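PDB 5T8V: sister chromatid cohesion protein from Chaetomium thermophilum, which probably loads cohesin onto chromatin, the present chain being the C-terminal HEAT-repeat fragment of the loader Scc2. Local coordinates for residues 310-315 and 525-530; 297-302 and 416-421; 262-267 and 273-278; 515-520 and 530-535; 365-370 and 572-577. All coordinates share one frame; numbering follows the deposited sequence.

Contact 1: 310-315 and 525-530; sequences IMRLVQ and EDAQLS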
# COMPACT_ATOMS: atom_id res chain seq x y z
N ILE A 310 -16.89 32.64 -1.53
CA ILE A 310 -17.78 31.48 -1.61
C ILE A 310 -18.31 31.13 -0.22
O ILE A 310 -19.52 31.05 0.01
CB ILE A 310 -17.05 30.29 -2.25
CG1 ILE A 310 -16.78 30.56 -3.74
CG2 ILE A 310 -17.83 28.99 -2.06
CD1 ILE A 310 -18.02 30.57 -4.62
N MET A 311 -17.39 30.93 0.73
CA MET A 311 -17.81 30.56 2.07
C MET A 311 -18.73 31.62 2.67
O MET A 311 -19.76 31.29 3.26
CB MET A 311 -16.59 30.32 2.95
CG MET A 311 -15.66 29.25 2.40
SD MET A 311 -14.15 29.06 3.35
CE MET A 311 -14.82 28.27 4.79
N ARG A 312 -18.38 32.90 2.50
CA ARG A 312 -19.23 33.97 3.00
C ARG A 312 -20.65 33.85 2.44
O ARG A 312 -21.63 33.98 3.17
CB ARG A 312 -18.63 35.33 2.64
CG ARG A 312 -17.51 35.77 3.57
CD ARG A 312 -17.26 37.26 3.45
NE ARG A 312 -18.42 38.05 3.84
CZ ARG A 312 -18.48 39.37 3.80
NH1 ARG A 312 -17.43 40.07 3.39
NH2 ARG A 312 -19.58 40.00 4.18
N LEU A 313 -20.76 33.61 1.13
CA LEU A 313 -22.08 33.42 0.52
C LEU A 313 -22.80 32.25 1.16
O LEU A 313 -24.03 32.29 1.35
CB LEU A 313 -21.94 33.21 -0.98
CG LEU A 313 -21.34 34.34 -1.81
CD1 LEU A 313 -21.41 33.99 -3.29
CD2 LEU A 313 -22.03 35.66 -1.54
N VAL A 314 -22.07 31.19 1.50
CA VAL A 314 -22.71 30.06 2.17
C VAL A 314 -23.21 30.46 3.56
O VAL A 314 -24.21 29.91 4.03
CB VAL A 314 -21.75 28.86 2.24
CG1 VAL A 314 -22.37 27.72 3.05
CG2 VAL A 314 -21.40 28.39 0.84
N GLN A 315 -22.54 31.40 4.23
CA GLN A 315 -22.94 31.77 5.58
C GLN A 315 -23.94 32.91 5.63
O GLN A 315 -24.50 33.18 6.70
CB GLN A 315 -21.72 32.15 6.44
CG GLN A 315 -20.41 31.57 5.98
CD GLN A 315 -19.36 31.53 7.06
OE1 GLN A 315 -18.60 30.57 7.17
NE2 GLN A 315 -19.28 32.60 7.85
N GLU A 525 -19.55 45.63 13.48
CA GLU A 525 -19.87 45.94 12.09
C GLU A 525 -19.29 44.96 11.09
O GLU A 525 -19.59 45.06 9.90
CB GLU A 525 -19.39 47.36 11.74
CG GLU A 525 -20.45 48.43 11.90
CD GLU A 525 -21.48 48.42 10.78
OE1 GLU A 525 -21.20 47.82 9.72
OE2 GLU A 525 -22.57 49.00 10.96
N ASP A 526 -18.46 44.01 11.53
CA ASP A 526 -17.85 43.04 10.63
C ASP A 526 -18.94 42.13 10.06
O ASP A 526 -19.49 41.28 10.78
CB ASP A 526 -16.79 42.23 11.36
CG ASP A 526 -15.76 41.63 10.42
OD1 ASP A 526 -16.09 41.40 9.24
OD2 ASP A 526 -14.62 41.38 10.87
N ALA A 527 -19.25 42.30 8.77
CA ALA A 527 -20.32 41.52 8.15
C ALA A 527 -19.95 40.04 8.10
O ALA A 527 -20.80 39.17 8.35
CB ALA A 527 -20.60 42.04 6.75
N GLN A 528 -18.70 39.73 7.78
CA GLN A 528 -18.27 38.33 7.71
C GLN A 528 -18.43 37.65 9.07
O GLN A 528 -19.00 36.56 9.16
CB GLN A 528 -16.82 38.27 7.23
CG GLN A 528 -16.24 36.87 7.12
CD GLN A 528 -15.77 36.33 8.45
OE1 GLN A 528 -16.36 35.40 9.00
NE2 GLN A 528 -14.69 36.91 8.97
N LEU A 529 -17.93 38.29 10.13
CA LEU A 529 -17.96 37.66 11.44
C LEU A 529 -19.38 37.53 11.96
O LEU A 529 -19.73 36.53 12.60
CB LEU A 529 -17.10 38.48 12.41
CG LEU A 529 -16.34 37.73 13.51
CD1 LEU A 529 -15.44 36.63 12.95
CD2 LEU A 529 -15.51 38.72 14.32
N SER A 530 -20.24 38.52 11.69
CA SER A 530 -21.63 38.42 12.13
C SER A 530 -22.38 37.36 11.34
O SER A 530 -23.28 36.71 11.88
CB SER A 530 -22.32 39.78 11.99
OG SER A 530 -22.34 40.20 10.64
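The Arg312 side chain lies against Gln528, with CD 3.8 Å from Gln528 CG and the guanidinium laid over the start of the other helix. Here, in the HEAT-repeat solenoid, the flank of helix 305-315 meets the first turn of helix 527-550, whose N-cap residue is Asp526. Gln528 CB sits 3.7 Å above one face of the Arg312 guanidinium plane, displaced toward its rim, and the backbone N of Gln528 lies over a face as well. The chain bends at chi3 (62°), which lays the planar group along this first turn. No hydrogen bond links the two segments; the charge is answered elsewhere, NH1 forming a salt bridge with Asp259. An alanine in place of Arg312 would probably leave Asp259 without its mate and open a gap beside Gln528 and Ala527. Gln315, one turn on, faces the other helix from its CB outward, but its OE1 accepts from Ala423 N, and its NE2 stays 4.2 Å from Gln528 O. At the far end of the arginine, NH2 rests 3.4 Å from the methyl CB of Ala527.

Contact 2: 297-302 and 416-421; sequences LADGSS and LDNPDW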
# COMPACT_ATOMS: atom_id res chain seq x y z
N LEU A 297 -5.89 35.69 6.85
CA LEU A 297 -6.83 35.50 7.93
C LEU A 297 -6.20 35.91 9.25
O LEU A 297 -4.98 35.88 9.41
CB LEU A 297 -7.28 34.04 8.01
CG LEU A 297 -7.87 33.45 6.72
CD1 LEU A 297 -8.18 31.97 6.91
CD2 LEU A 297 -9.11 34.21 6.29
N ALA A 298 -7.05 36.29 10.21
CA ALA A 298 -6.56 36.73 11.51
C ALA A 298 -5.59 35.72 12.11
O ALA A 298 -4.52 36.08 12.61
CB ALA A 298 -7.74 36.97 12.46
N ASP A 299 -5.95 34.43 12.05
CA ASP A 299 -5.13 33.40 12.68
C ASP A 299 -3.75 33.27 12.05
O ASP A 299 -2.89 32.60 12.63
CB ASP A 299 -5.85 32.05 12.63
CG ASP A 299 -5.88 31.46 11.23
OD1 ASP A 299 -5.72 32.22 10.25
OD2 ASP A 299 -6.07 30.23 11.12
N GLY A 300 -3.52 33.87 10.88
CA GLY A 300 -2.22 33.86 10.23
C GLY A 300 -2.18 33.11 8.92
O GLY A 300 -1.31 33.39 8.09
N SER A 301 -3.09 32.16 8.71
CA SER A 301 -3.11 31.40 7.47
C SER A 301 -3.63 32.27 6.33
O SER A 301 -4.00 33.44 6.51
CB SER A 301 -3.96 30.14 7.63
OG SER A 301 -5.29 30.46 8.01
N SER A 302 -3.66 31.69 5.13
CA SER A 302 -4.03 32.43 3.93
C SER A 302 -4.84 31.55 2.99
O SER A 302 -4.55 30.35 2.84
CB SER A 302 -2.78 32.94 3.20
OG SER A 302 -1.96 33.69 4.08
N LEU A 416 -11.17 24.68 8.07
CA LEU A 416 -12.09 23.71 8.66
C LEU A 416 -12.33 24.02 10.14
O LEU A 416 -13.48 24.16 10.57
CB LEU A 416 -11.53 22.30 8.49
CG LEU A 416 -12.31 21.16 9.17
CD1 LEU A 416 -13.74 21.09 8.67
CD2 LEU A 416 -11.60 19.84 8.96
N ASP A 417 -11.26 24.13 10.92
CA ASP A 417 -11.37 24.33 12.36
C ASP A 417 -11.32 25.80 12.75
O ASP A 417 -10.92 26.13 13.87
CB ASP A 417 -10.28 23.55 13.09
CG ASP A 417 -8.88 23.99 12.70
OD1 ASP A 417 -8.70 24.50 11.57
OD2 ASP A 417 -7.95 23.82 13.52
N ASN A 418 -11.72 26.70 11.84
CA ASN A 418 -11.71 28.13 12.13
C ASN A 418 -13.14 28.58 12.42
O ASN A 418 -13.98 28.54 11.51
CB ASN A 418 -11.14 28.91 10.95
CG ASN A 418 -10.89 30.36 11.29
OD1 ASN A 418 -11.61 30.96 12.08
ND2 ASN A 418 -9.85 30.94 10.69
N PRO A 419 -13.46 29.01 13.65
CA PRO A 419 -14.85 29.40 13.93
C PRO A 419 -15.34 30.58 13.11
O PRO A 419 -16.55 30.79 13.03
CB PRO A 419 -14.83 29.72 15.43
CG PRO A 419 -13.40 30.02 15.74
CD PRO A 419 -12.60 29.14 14.83
N ASP A 420 -14.43 31.35 12.52
CA ASP A 420 -14.83 32.43 11.62
C ASP A 420 -15.45 31.91 10.33
O ASP A 420 -16.09 32.69 9.61
CB ASP A 420 -13.64 33.31 11.27
CG ASP A 420 -13.16 34.14 12.44
OD1 ASP A 420 -13.52 33.82 13.59
OD2 ASP A 420 -12.41 35.11 12.20
N TRP A 421 -15.27 30.63 10.03
CA TRP A 421 -15.61 30.08 8.71
C TRP A 421 -16.34 28.75 8.87
O TRP A 421 -15.86 27.70 8.45
CB TRP A 421 -14.35 29.92 7.87
CG TRP A 421 -13.68 31.23 7.58
CD1 TRP A 421 -12.56 31.72 8.18
CD2 TRP A 421 -14.09 32.21 6.62
NE1 TRP A 421 -12.25 32.95 7.66
CE2 TRP A 421 -13.17 33.27 6.70
CE3 TRP A 421 -15.14 32.29 5.71
CZ2 TRP A 421 -13.27 34.41 5.89
CZ3 TRP A 421 -15.24 33.42 4.91
CH2 TRP A 421 -14.31 34.46 5.01
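Asn418 is the first residue of 416-421 to meet the other loop, its ND2 lying 3.9 Å from Asp299 OD2 and 4.3 Å from Leu297 CD1. The amide and carboxylate planes are turned 49° against each other. Asn418 holds CG anti to its own N (chi1 -170°), which carries the amide out toward the loop 297-302. Its other end is used at home: OD1 accepts from Asp420 N at 2.9 Å, an Asx turn, within the type I turn that Trp421 N closes on Asn418 O. Asp420 turns its carboxylate to Arg520 of helix 509-520, a salt bridge modelled too short for its geometry to be trusted. Trp421 comes last, its indole at a slant to Leu297, whose CD2 lies 3.7 Å from Trp421 NE1 and 4.2 Å from CZ2. In the plane of that ring, at its edge, stands Asn418 CG.

The loop they meet joins strands 295-296 and 302-303 of a small beta hairpin, built as a type I turn from Leu297 to Gly300 with a G1 bulge. Asp299 OD1 is gripped twice there, by Ser301 N at 3.0 Å from above the carboxylate plane and by Ser301 OG at 2.9 Å on the syn lone pair. With Asn418 and Asp299 each spending an oxygen on its own Asx turn and no hydrogen bond across, the two loops are shaped separately and meet mainly through a leucine methyl beside an indole and a loose amide-carboxylate approach.

Contact 3: 262-267 and 273-278; sequences CQIFLL and QGIIDE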
# COMPACT_ATOMS: atom_id res chain seq x y z
N CYS A 262 -22.05 39.70 -1.37
CA CYS A 262 -22.90 39.04 -0.39
C CYS A 262 -24.27 39.70 -0.31
O CYS A 262 -25.29 39.02 -0.19
CB CYS A 262 -22.23 39.03 0.98
SG CYS A 262 -20.82 37.93 1.09
N GLN A 263 -24.30 41.03 -0.39
CA GLN A 263 -25.58 41.73 -0.34
C GLN A 263 -26.45 41.38 -1.53
O GLN A 263 -27.61 40.97 -1.38
CB GLN A 263 -25.34 43.24 -0.26
CG GLN A 263 -25.30 43.75 1.15
CD GLN A 263 -26.69 43.99 1.71
OE1 GLN A 263 -27.33 44.98 1.37
NE2 GLN A 263 -27.16 43.09 2.55
N ILE A 264 -25.91 41.52 -2.75
CA ILE A 264 -26.67 41.15 -3.94
C ILE A 264 -27.13 39.70 -3.84
O ILE A 264 -28.28 39.37 -4.16
CB ILE A 264 -25.82 41.39 -5.20
CG1 ILE A 264 -25.45 42.87 -5.32
CG2 ILE A 264 -26.58 40.93 -6.45
CD1 ILE A 264 -24.48 43.19 -6.45
N PHE A 265 -26.24 38.81 -3.40
CA PHE A 265 -26.57 37.40 -3.28
C PHE A 265 -27.71 37.16 -2.30
O PHE A 265 -28.52 36.25 -2.50
CB PHE A 265 -25.32 36.63 -2.84
CG PHE A 265 -25.52 35.15 -2.71
CD1 PHE A 265 -25.97 34.60 -1.52
CD2 PHE A 265 -25.23 34.30 -3.76
CE1 PHE A 265 -26.14 33.24 -1.39
CE2 PHE A 265 -25.40 32.93 -3.64
CZ PHE A 265 -25.86 32.40 -2.45
N LEU A 266 -27.79 37.97 -1.25
CA LEU A 266 -28.78 37.75 -0.20
C LEU A 266 -30.15 38.27 -0.60
O LEU A 266 -31.16 37.59 -0.38
CB LEU A 266 -28.30 38.41 1.09
CG LEU A 266 -29.23 38.40 2.30
CD1 LEU A 266 -28.40 38.41 3.57
CD2 LEU A 266 -30.17 39.61 2.30
N LEU A 267 -30.22 39.46 -1.19
CA LEU A 267 -31.49 40.11 -1.49
C LEU A 267 -32.14 39.60 -2.77
O LEU A 267 -33.18 40.13 -3.17
CB LEU A 267 -31.29 41.63 -1.58
CG LEU A 267 -31.01 42.33 -0.25
CD1 LEU A 267 -29.78 43.22 -0.37
CD2 LEU A 267 -32.22 43.14 0.19
N GLN A 273 -27.74 30.88 -7.39
CA GLN A 273 -26.98 29.90 -8.15
C GLN A 273 -26.27 30.54 -9.34
O GLN A 273 -25.18 30.11 -9.72
CB GLN A 273 -27.89 28.77 -8.62
CG GLN A 273 -27.16 27.66 -9.36
CD GLN A 273 -28.09 26.58 -9.88
OE1 GLN A 273 -29.31 26.63 -9.68
NE2 GLN A 273 -27.53 25.59 -10.57
N GLY A 274 -26.89 31.55 -9.95
CA GLY A 274 -26.25 32.25 -11.05
C GLY A 274 -24.98 32.93 -10.59
O GLY A 274 -23.89 32.68 -11.13
N ILE A 275 -25.11 33.78 -9.57
CA ILE A 275 -23.98 34.54 -9.04
C ILE A 275 -22.81 33.60 -8.82
O ILE A 275 -21.77 33.71 -9.49
CB ILE A 275 -24.38 35.26 -7.74
CG1 ILE A 275 -25.47 36.30 -8.03
CG2 ILE A 275 -23.17 35.93 -7.09
CD1 ILE A 275 -26.17 36.82 -6.79
N ILE A 276 -22.98 32.66 -7.89
CA ILE A 276 -21.97 31.65 -7.61
C ILE A 276 -21.40 31.14 -8.93
O ILE A 276 -20.19 31.24 -9.17
CB ILE A 276 -22.55 30.49 -6.78
CG1 ILE A 276 -22.88 30.98 -5.36
CG2 ILE A 276 -21.58 29.31 -6.72
CD1 ILE A 276 -23.64 29.98 -4.52
N ASP A 277 -22.28 30.63 -9.79
CA ASP A 277 -21.82 30.05 -11.05
C ASP A 277 -20.85 30.98 -11.76
O ASP A 277 -19.71 30.61 -12.05
CB ASP A 277 -23.02 29.72 -11.94
CG ASP A 277 -23.64 28.38 -11.62
OD1 ASP A 277 -23.47 27.90 -10.47
OD2 ASP A 277 -24.30 27.80 -12.50
N GLU A 278 -21.27 32.22 -12.01
CA GLU A 278 -20.39 33.11 -12.77
C GLU A 278 -19.12 33.41 -11.99
O GLU A 278 -18.03 33.44 -12.56
CB GLU A 278 -21.13 34.39 -13.17
CG GLU A 278 -21.84 35.14 -12.07
CD GLU A 278 -22.72 36.25 -12.60
OE1 GLU A 278 -22.80 36.40 -13.84
OE2 GLU A 278 -23.33 36.98 -11.79
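Phe265 has the largest share of this contact, pressing against Ile275 and Ile276 of the helix that follows it in the chain. Its CG stands anti to the backbone N (chi1 -179°), which swings the ring off the side of its own helix and across to the neighbouring one. There the ring atom CE2 meets Ile276 at two points, 3.5 Å from CD1 and 3.6 Å from CG1; the isoleucine comes at a slant to the ring. Ile275 reaches the other way. Its side chain runs out extended beyond CB (chi2 166°), and the terminal CD1 lands on the backbone of Phe265, 3.6 Å from CA. The same methyl is 4.0 Å from Phe265 CB and 4.1 Å from Ile264 CG2, so it settles between two consecutive residues of 262-267.

Helices 247-267 and 272-282 form an antiparallel helical hairpin, the basic element of a HEAT-type solenoid, joined by a short turn. The axes of the two short segments come within 10.2 Å and run at 147° to each other. At the start of the second helix, Arg272 hydrogen-bonds two carbonyls near the end of 262-267, Phe265 O through NE and Leu266 O through NH2. Leu313 of helix 305-315 packs against both Phe265 and Ile276, while helix 357-391 brings Asn378 to Phe265 and Val382 to Ile276. Ile264 also meets Leu224 of helix 218-232, and Glu225 of that helix touches both Ile264 and Ile275.

Contact 4: 515-520 and 530-535; sequences EYLQSR and SSAMTF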
# COMPACT_ATOMS: atom_id res chain seq x y z
N GLU A 515 -19.45 33.48 22.01
CA GLU A 515 -18.97 34.59 22.83
C GLU A 515 -17.60 35.06 22.35
O GLU A 515 -17.31 36.26 22.38
CB GLU A 515 -18.91 34.16 24.30
CG GLU A 515 -20.27 33.91 24.92
CD GLU A 515 -21.10 35.17 25.06
OE1 GLU A 515 -20.55 36.28 24.84
OE2 GLU A 515 -22.30 35.07 25.39
N TYR A 516 -16.76 34.14 21.90
CA TYR A 516 -15.47 34.52 21.33
C TYR A 516 -15.68 35.36 20.07
O TYR A 516 -15.19 36.50 19.98
CB TYR A 516 -14.65 33.27 21.01
CG TYR A 516 -13.33 33.56 20.33
CD1 TYR A 516 -12.26 34.09 21.03
CD2 TYR A 516 -13.17 33.31 18.97
CE1 TYR A 516 -11.05 34.35 20.41
CE2 TYR A 516 -11.97 33.58 18.34
CZ TYR A 516 -10.91 34.10 19.06
OH TYR A 516 -9.72 34.36 18.43
N LEU A 517 -16.42 34.82 19.10
CA LEU A 517 -16.70 35.59 17.89
C LEU A 517 -17.32 36.94 18.22
O LEU A 517 -17.06 37.93 17.52
CB LEU A 517 -17.63 34.79 16.97
CG LEU A 517 -17.09 33.48 16.40
CD1 LEU A 517 -18.15 32.83 15.53
CD2 LEU A 517 -15.81 33.70 15.60
N GLN A 518 -18.13 37.00 19.27
CA GLN A 518 -18.73 38.26 19.68
C GLN A 518 -17.66 39.24 20.15
O GLN A 518 -17.61 40.39 19.69
CB GLN A 518 -19.75 38.02 20.80
CG GLN A 518 -20.53 39.26 21.21
CD GLN A 518 -21.52 39.70 20.15
OE1 GLN A 518 -22.60 39.14 20.03
NE2 GLN A 518 -21.14 40.71 19.38
N SER A 519 -16.79 38.81 21.07
CA SER A 519 -15.74 39.69 21.55
C SER A 519 -14.89 40.21 20.40
O SER A 519 -14.56 41.40 20.36
CB SER A 519 -14.86 38.95 22.56
OG SER A 519 -13.97 38.06 21.91
N ARG A 520 -14.53 39.35 19.45
CA ARG A 520 -13.74 39.82 18.31
C ARG A 520 -14.57 40.70 17.38
O ARG A 520 -14.01 41.57 16.71
CB ARG A 520 -13.15 38.64 17.54
CG ARG A 520 -12.14 37.84 18.35
CD ARG A 520 -10.98 37.37 17.49
NE ARG A 520 -11.42 36.61 16.32
CZ ARG A 520 -11.39 37.04 15.06
NH1 ARG A 520 -10.93 38.25 14.76
NH2 ARG A 520 -11.82 36.25 14.09
N SER A 530 -20.24 38.52 11.69
CA SER A 530 -21.63 38.42 12.13
C SER A 530 -22.38 37.36 11.34
O SER A 530 -23.28 36.71 11.88
CB SER A 530 -22.32 39.78 11.99
OG SER A 530 -22.34 40.20 10.64
N SER A 531 -22.04 37.17 10.07
CA SER A 531 -22.62 36.07 9.31
C SER A 531 -22.20 34.73 9.90
O SER A 531 -23.02 33.82 10.07
CB SER A 531 -22.21 36.16 7.84
OG SER A 531 -20.84 35.82 7.67
N ALA A 532 -20.91 34.58 10.22
CA ALA A 532 -20.46 33.37 10.89
C ALA A 532 -21.23 33.15 12.18
O ALA A 532 -21.61 32.01 12.50
CB ALA A 532 -18.96 33.45 11.17
N MET A 533 -21.49 34.22 12.92
CA MET A 533 -22.21 34.09 14.19
C MET A 533 -23.64 33.61 13.97
O MET A 533 -24.09 32.66 14.62
CB MET A 533 -22.20 35.43 14.93
CG MET A 533 -21.04 35.56 15.90
SD MET A 533 -21.21 36.98 16.99
CE MET A 533 -20.57 38.28 15.94
N THR A 534 -24.38 34.24 13.06
CA THR A 534 -25.75 33.80 12.81
C THR A 534 -25.78 32.35 12.33
O THR A 534 -26.61 31.55 12.78
CB THR A 534 -26.44 34.72 11.80
OG1 THR A 534 -25.68 34.76 10.58
CG2 THR A 534 -26.57 36.13 12.36
N PHE A 535 -24.87 32.00 11.42
CA PHE A 535 -24.77 30.62 10.95
C PHE A 535 -24.60 29.65 12.12
O PHE A 535 -25.35 28.68 12.25
CB PHE A 535 -23.58 30.52 9.98
CG PHE A 535 -23.51 29.22 9.23
CD1 PHE A 535 -22.88 28.12 9.77
CD2 PHE A 535 -24.05 29.12 7.95
CE1 PHE A 535 -22.79 26.94 9.07
CE2 PHE A 535 -23.97 27.94 7.25
CZ PHE A 535 -23.34 26.84 7.81
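Leu517 and Met533 form the centre of a mainly apolar contact between consecutive antiparallel helices, 509-520 and 527-550, in the HEAT-repeat part of the chain. The axes of the two short segments approach to 9.9 Å and run at 161° to each other, so the helices lie side by side over this turn. Leu517 and Met533 pass one another in opposite directions, Leu517 CB resting 3.7 Å from Met533 CG. Farther out, Leu517 CD1 is 4.5 Å from Ala532 CB, a light touch that brings the small residue of the second helix into the seam.

Met533 reaches deeper than any other side chain of 530-535. A turn at chi3 (-83°) folds its end along the opposite backbone: SD lies 3.8 Å from Gln518 N, and CE 3.9 Å from Leu517 O. Gln518 comes across the thioether at about a right angle, its OE1 4.0 Å from Met533 SD. An alanine here would lose the thioether, and a gap would probably open against Leu517 CB, leaving Gln518 freer to turn.

The pair of helices is closed in by others: Gln315 at the end of helix 305-315 touches Ser531, Ala532 and Phe535, Tyr516 packs on helix 590-602, and Ala298, from the loop between strands 295-296 and 302-303, touches Arg520.

Contact 5: 365-370 and 572-577; sequences DTISTP and MILDRK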
# COMPACT_ATOMS: atom_id res chain seq x y z
N ASP A 365 -37.65 24.38 15.61
CA ASP A 365 -37.46 23.60 14.39
C ASP A 365 -37.98 24.37 13.18
O ASP A 365 -37.29 24.49 12.16
CB ASP A 365 -38.16 22.25 14.52
CG ASP A 365 -37.98 21.38 13.29
OD1 ASP A 365 -36.84 20.91 13.06
OD2 ASP A 365 -38.97 21.16 12.57
N THR A 366 -39.19 24.93 13.29
CA THR A 366 -39.78 25.64 12.16
C THR A 366 -38.96 26.87 11.79
O THR A 366 -38.84 27.21 10.61
CB THR A 366 -41.22 26.04 12.45
OG1 THR A 366 -41.25 26.93 13.58
CG2 THR A 366 -42.08 24.82 12.74
N ILE A 367 -38.39 27.56 12.78
CA ILE A 367 -37.63 28.77 12.44
C ILE A 367 -36.24 28.44 11.93
O ILE A 367 -35.71 29.14 11.06
CB ILE A 367 -37.55 29.73 13.64
CG1 ILE A 367 -36.97 31.07 13.20
CG2 ILE A 367 -36.70 29.13 14.75
CD1 ILE A 367 -36.96 32.14 14.27
N SER A 368 -35.61 27.37 12.43
CA SER A 368 -34.20 27.12 12.16
C SER A 368 -33.97 26.23 10.94
O SER A 368 -32.99 26.43 10.22
CB SER A 368 -33.52 26.50 13.38
OG SER A 368 -33.98 25.17 13.61
N THR A 369 -34.84 25.25 10.69
CA THR A 369 -34.57 24.33 9.59
C THR A 369 -34.49 25.03 8.24
O THR A 369 -33.65 24.62 7.41
CB THR A 369 -35.62 23.21 9.56
OG1 THR A 369 -36.93 23.77 9.47
CG2 THR A 369 -35.51 22.34 10.81
N PRO A 370 -35.28 26.07 7.94
CA PRO A 370 -35.13 26.72 6.63
C PRO A 370 -33.78 27.40 6.44
O PRO A 370 -33.26 27.44 5.32
CB PRO A 370 -36.28 27.74 6.61
CG PRO A 370 -37.21 27.32 7.69
CD PRO A 370 -36.35 26.69 8.73
N MET A 572 -32.66 34.26 19.81
CA MET A 572 -31.36 34.63 19.26
C MET A 572 -31.40 34.68 17.74
O MET A 572 -30.83 35.58 17.12
CB MET A 572 -30.30 33.64 19.73
CG MET A 572 -29.36 34.18 20.78
SD MET A 572 -28.40 32.88 21.56
CE MET A 572 -29.62 32.19 22.65
N ILE A 573 -32.07 33.71 17.11
CA ILE A 573 -32.17 33.70 15.66
C ILE A 573 -32.99 34.90 15.19
O ILE A 573 -32.67 35.52 14.17
CB ILE A 573 -32.77 32.37 15.17
CG1 ILE A 573 -31.78 31.23 15.45
CG2 ILE A 573 -33.10 32.44 13.67
CD1 ILE A 573 -32.33 29.85 15.16
N LEU A 574 -34.06 35.23 15.91
CA LEU A 574 -34.88 36.37 15.50
C LEU A 574 -34.15 37.69 15.70
O LEU A 574 -34.41 38.66 14.97
CB LEU A 574 -36.20 36.37 16.27
CG LEU A 574 -37.16 35.23 15.93
CD1 LEU A 574 -38.34 35.23 16.89
CD2 LEU A 574 -37.65 35.33 14.50
N ASP A 575 -33.23 37.76 16.66
CA ASP A 575 -32.50 39.00 16.95
C ASP A 575 -31.12 38.61 17.44
O ASP A 575 -30.98 38.06 18.54
CB ASP A 575 -33.25 39.83 17.99
CG ASP A 575 -32.43 40.99 18.51
OD1 ASP A 575 -31.57 41.50 17.76
OD2 ASP A 575 -32.64 41.39 19.67
N ARG A 576 -30.09 38.90 16.64
CA ARG A 576 -28.75 38.44 16.96
C ARG A 576 -28.19 39.11 18.21
O ARG A 576 -27.42 38.49 18.95
CB ARG A 576 -27.81 38.66 15.77
CG ARG A 576 -27.64 40.12 15.37
CD ARG A 576 -26.80 40.25 14.11
NE ARG A 576 -26.44 41.64 13.82
CZ ARG A 576 -27.21 42.50 13.17
NH1 ARG A 576 -26.78 43.74 12.96
NH2 ARG A 576 -28.40 42.14 12.72
N LYS A 577 -28.56 40.37 18.46
CA LYS A 577 -28.10 41.08 19.64
C LYS A 577 -28.75 40.58 20.93
O LYS A 577 -28.44 41.11 22.00
CB LYS A 577 -28.36 42.58 19.49
CG LYS A 577 -27.57 43.24 18.37
CD LYS A 577 -27.94 44.71 18.26
CE LYS A 577 -27.13 45.41 17.17
NZ LYS A 577 -27.49 46.85 17.05
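Ile367 CD1 is the atom on which this contact turns, lying 3.3 Å from Leu574 CD2 and 3.9 Å from Ile573 CG2. Two neighbouring residues of helix 556-574 thus receive one methyl between them. Ile367 and Ile573 lie alongside, running opposite ways, and the CD1 of Ile573 goes on to Ser368, where it stops 4.0 Å from CB. The reach of Ile367 comes from a fully extended chain, CG1 lying anti to the backbone N (chi1 -170°) and chi2 at 175°. Everything that meets is apolar; the hydroxyl of Ser368 is turned to its own helix, OG bonded to Leu364 O.

Around this first shell, Leu364 and Leu371 of helix 357-391 also touch Ile573, and Ile537 of helix 527-550 packs on it as well. Asp365 O takes two donors from one residue, Thr369 N at 3.0 Å and Thr369 OG1 at 2.8 Å, which approach from opposite faces of the carbonyl plane. Just beyond, Pro370 has no N-H to give to the turn before, and the long helix kinks there. On the other side, helix 556-574 runs out right after Leu574. Asp575 then leaves helical geometry, and its OD1 accepts from Lys577 N at 3.3 Å, a capping bond ahead of helix 578-582.

A helix end laid by its aliphatic residues against the flank of a long, kinked helix distant in sequence is in keeping with the stacked helices of a HEAT-repeat solenoid.

Overall arrangement
All five contacts lie on the same side of the chain's centre, and contacts 1 to 4 form one continuous patch. Contact 1 lies in the middle, its centre about 10 Å from that of contact 4 and about 13 Å from those of contacts 2 and 3, all of which it touches. Contacts 1 and 4 share Ser530 on helix 527-550; Arg312 packs on Cys262 to join contact 3; Pro419 meets Leu517 where contact 2 adjoins contact 4. Contact 5 stands apart: its nearest atoms are about 4 Å from those of contact 4, without touching, and its centre is about 25 Å from that of contact 2. It pairs residues some 200 apart in sequence, and both segments of contact 4 fall between them.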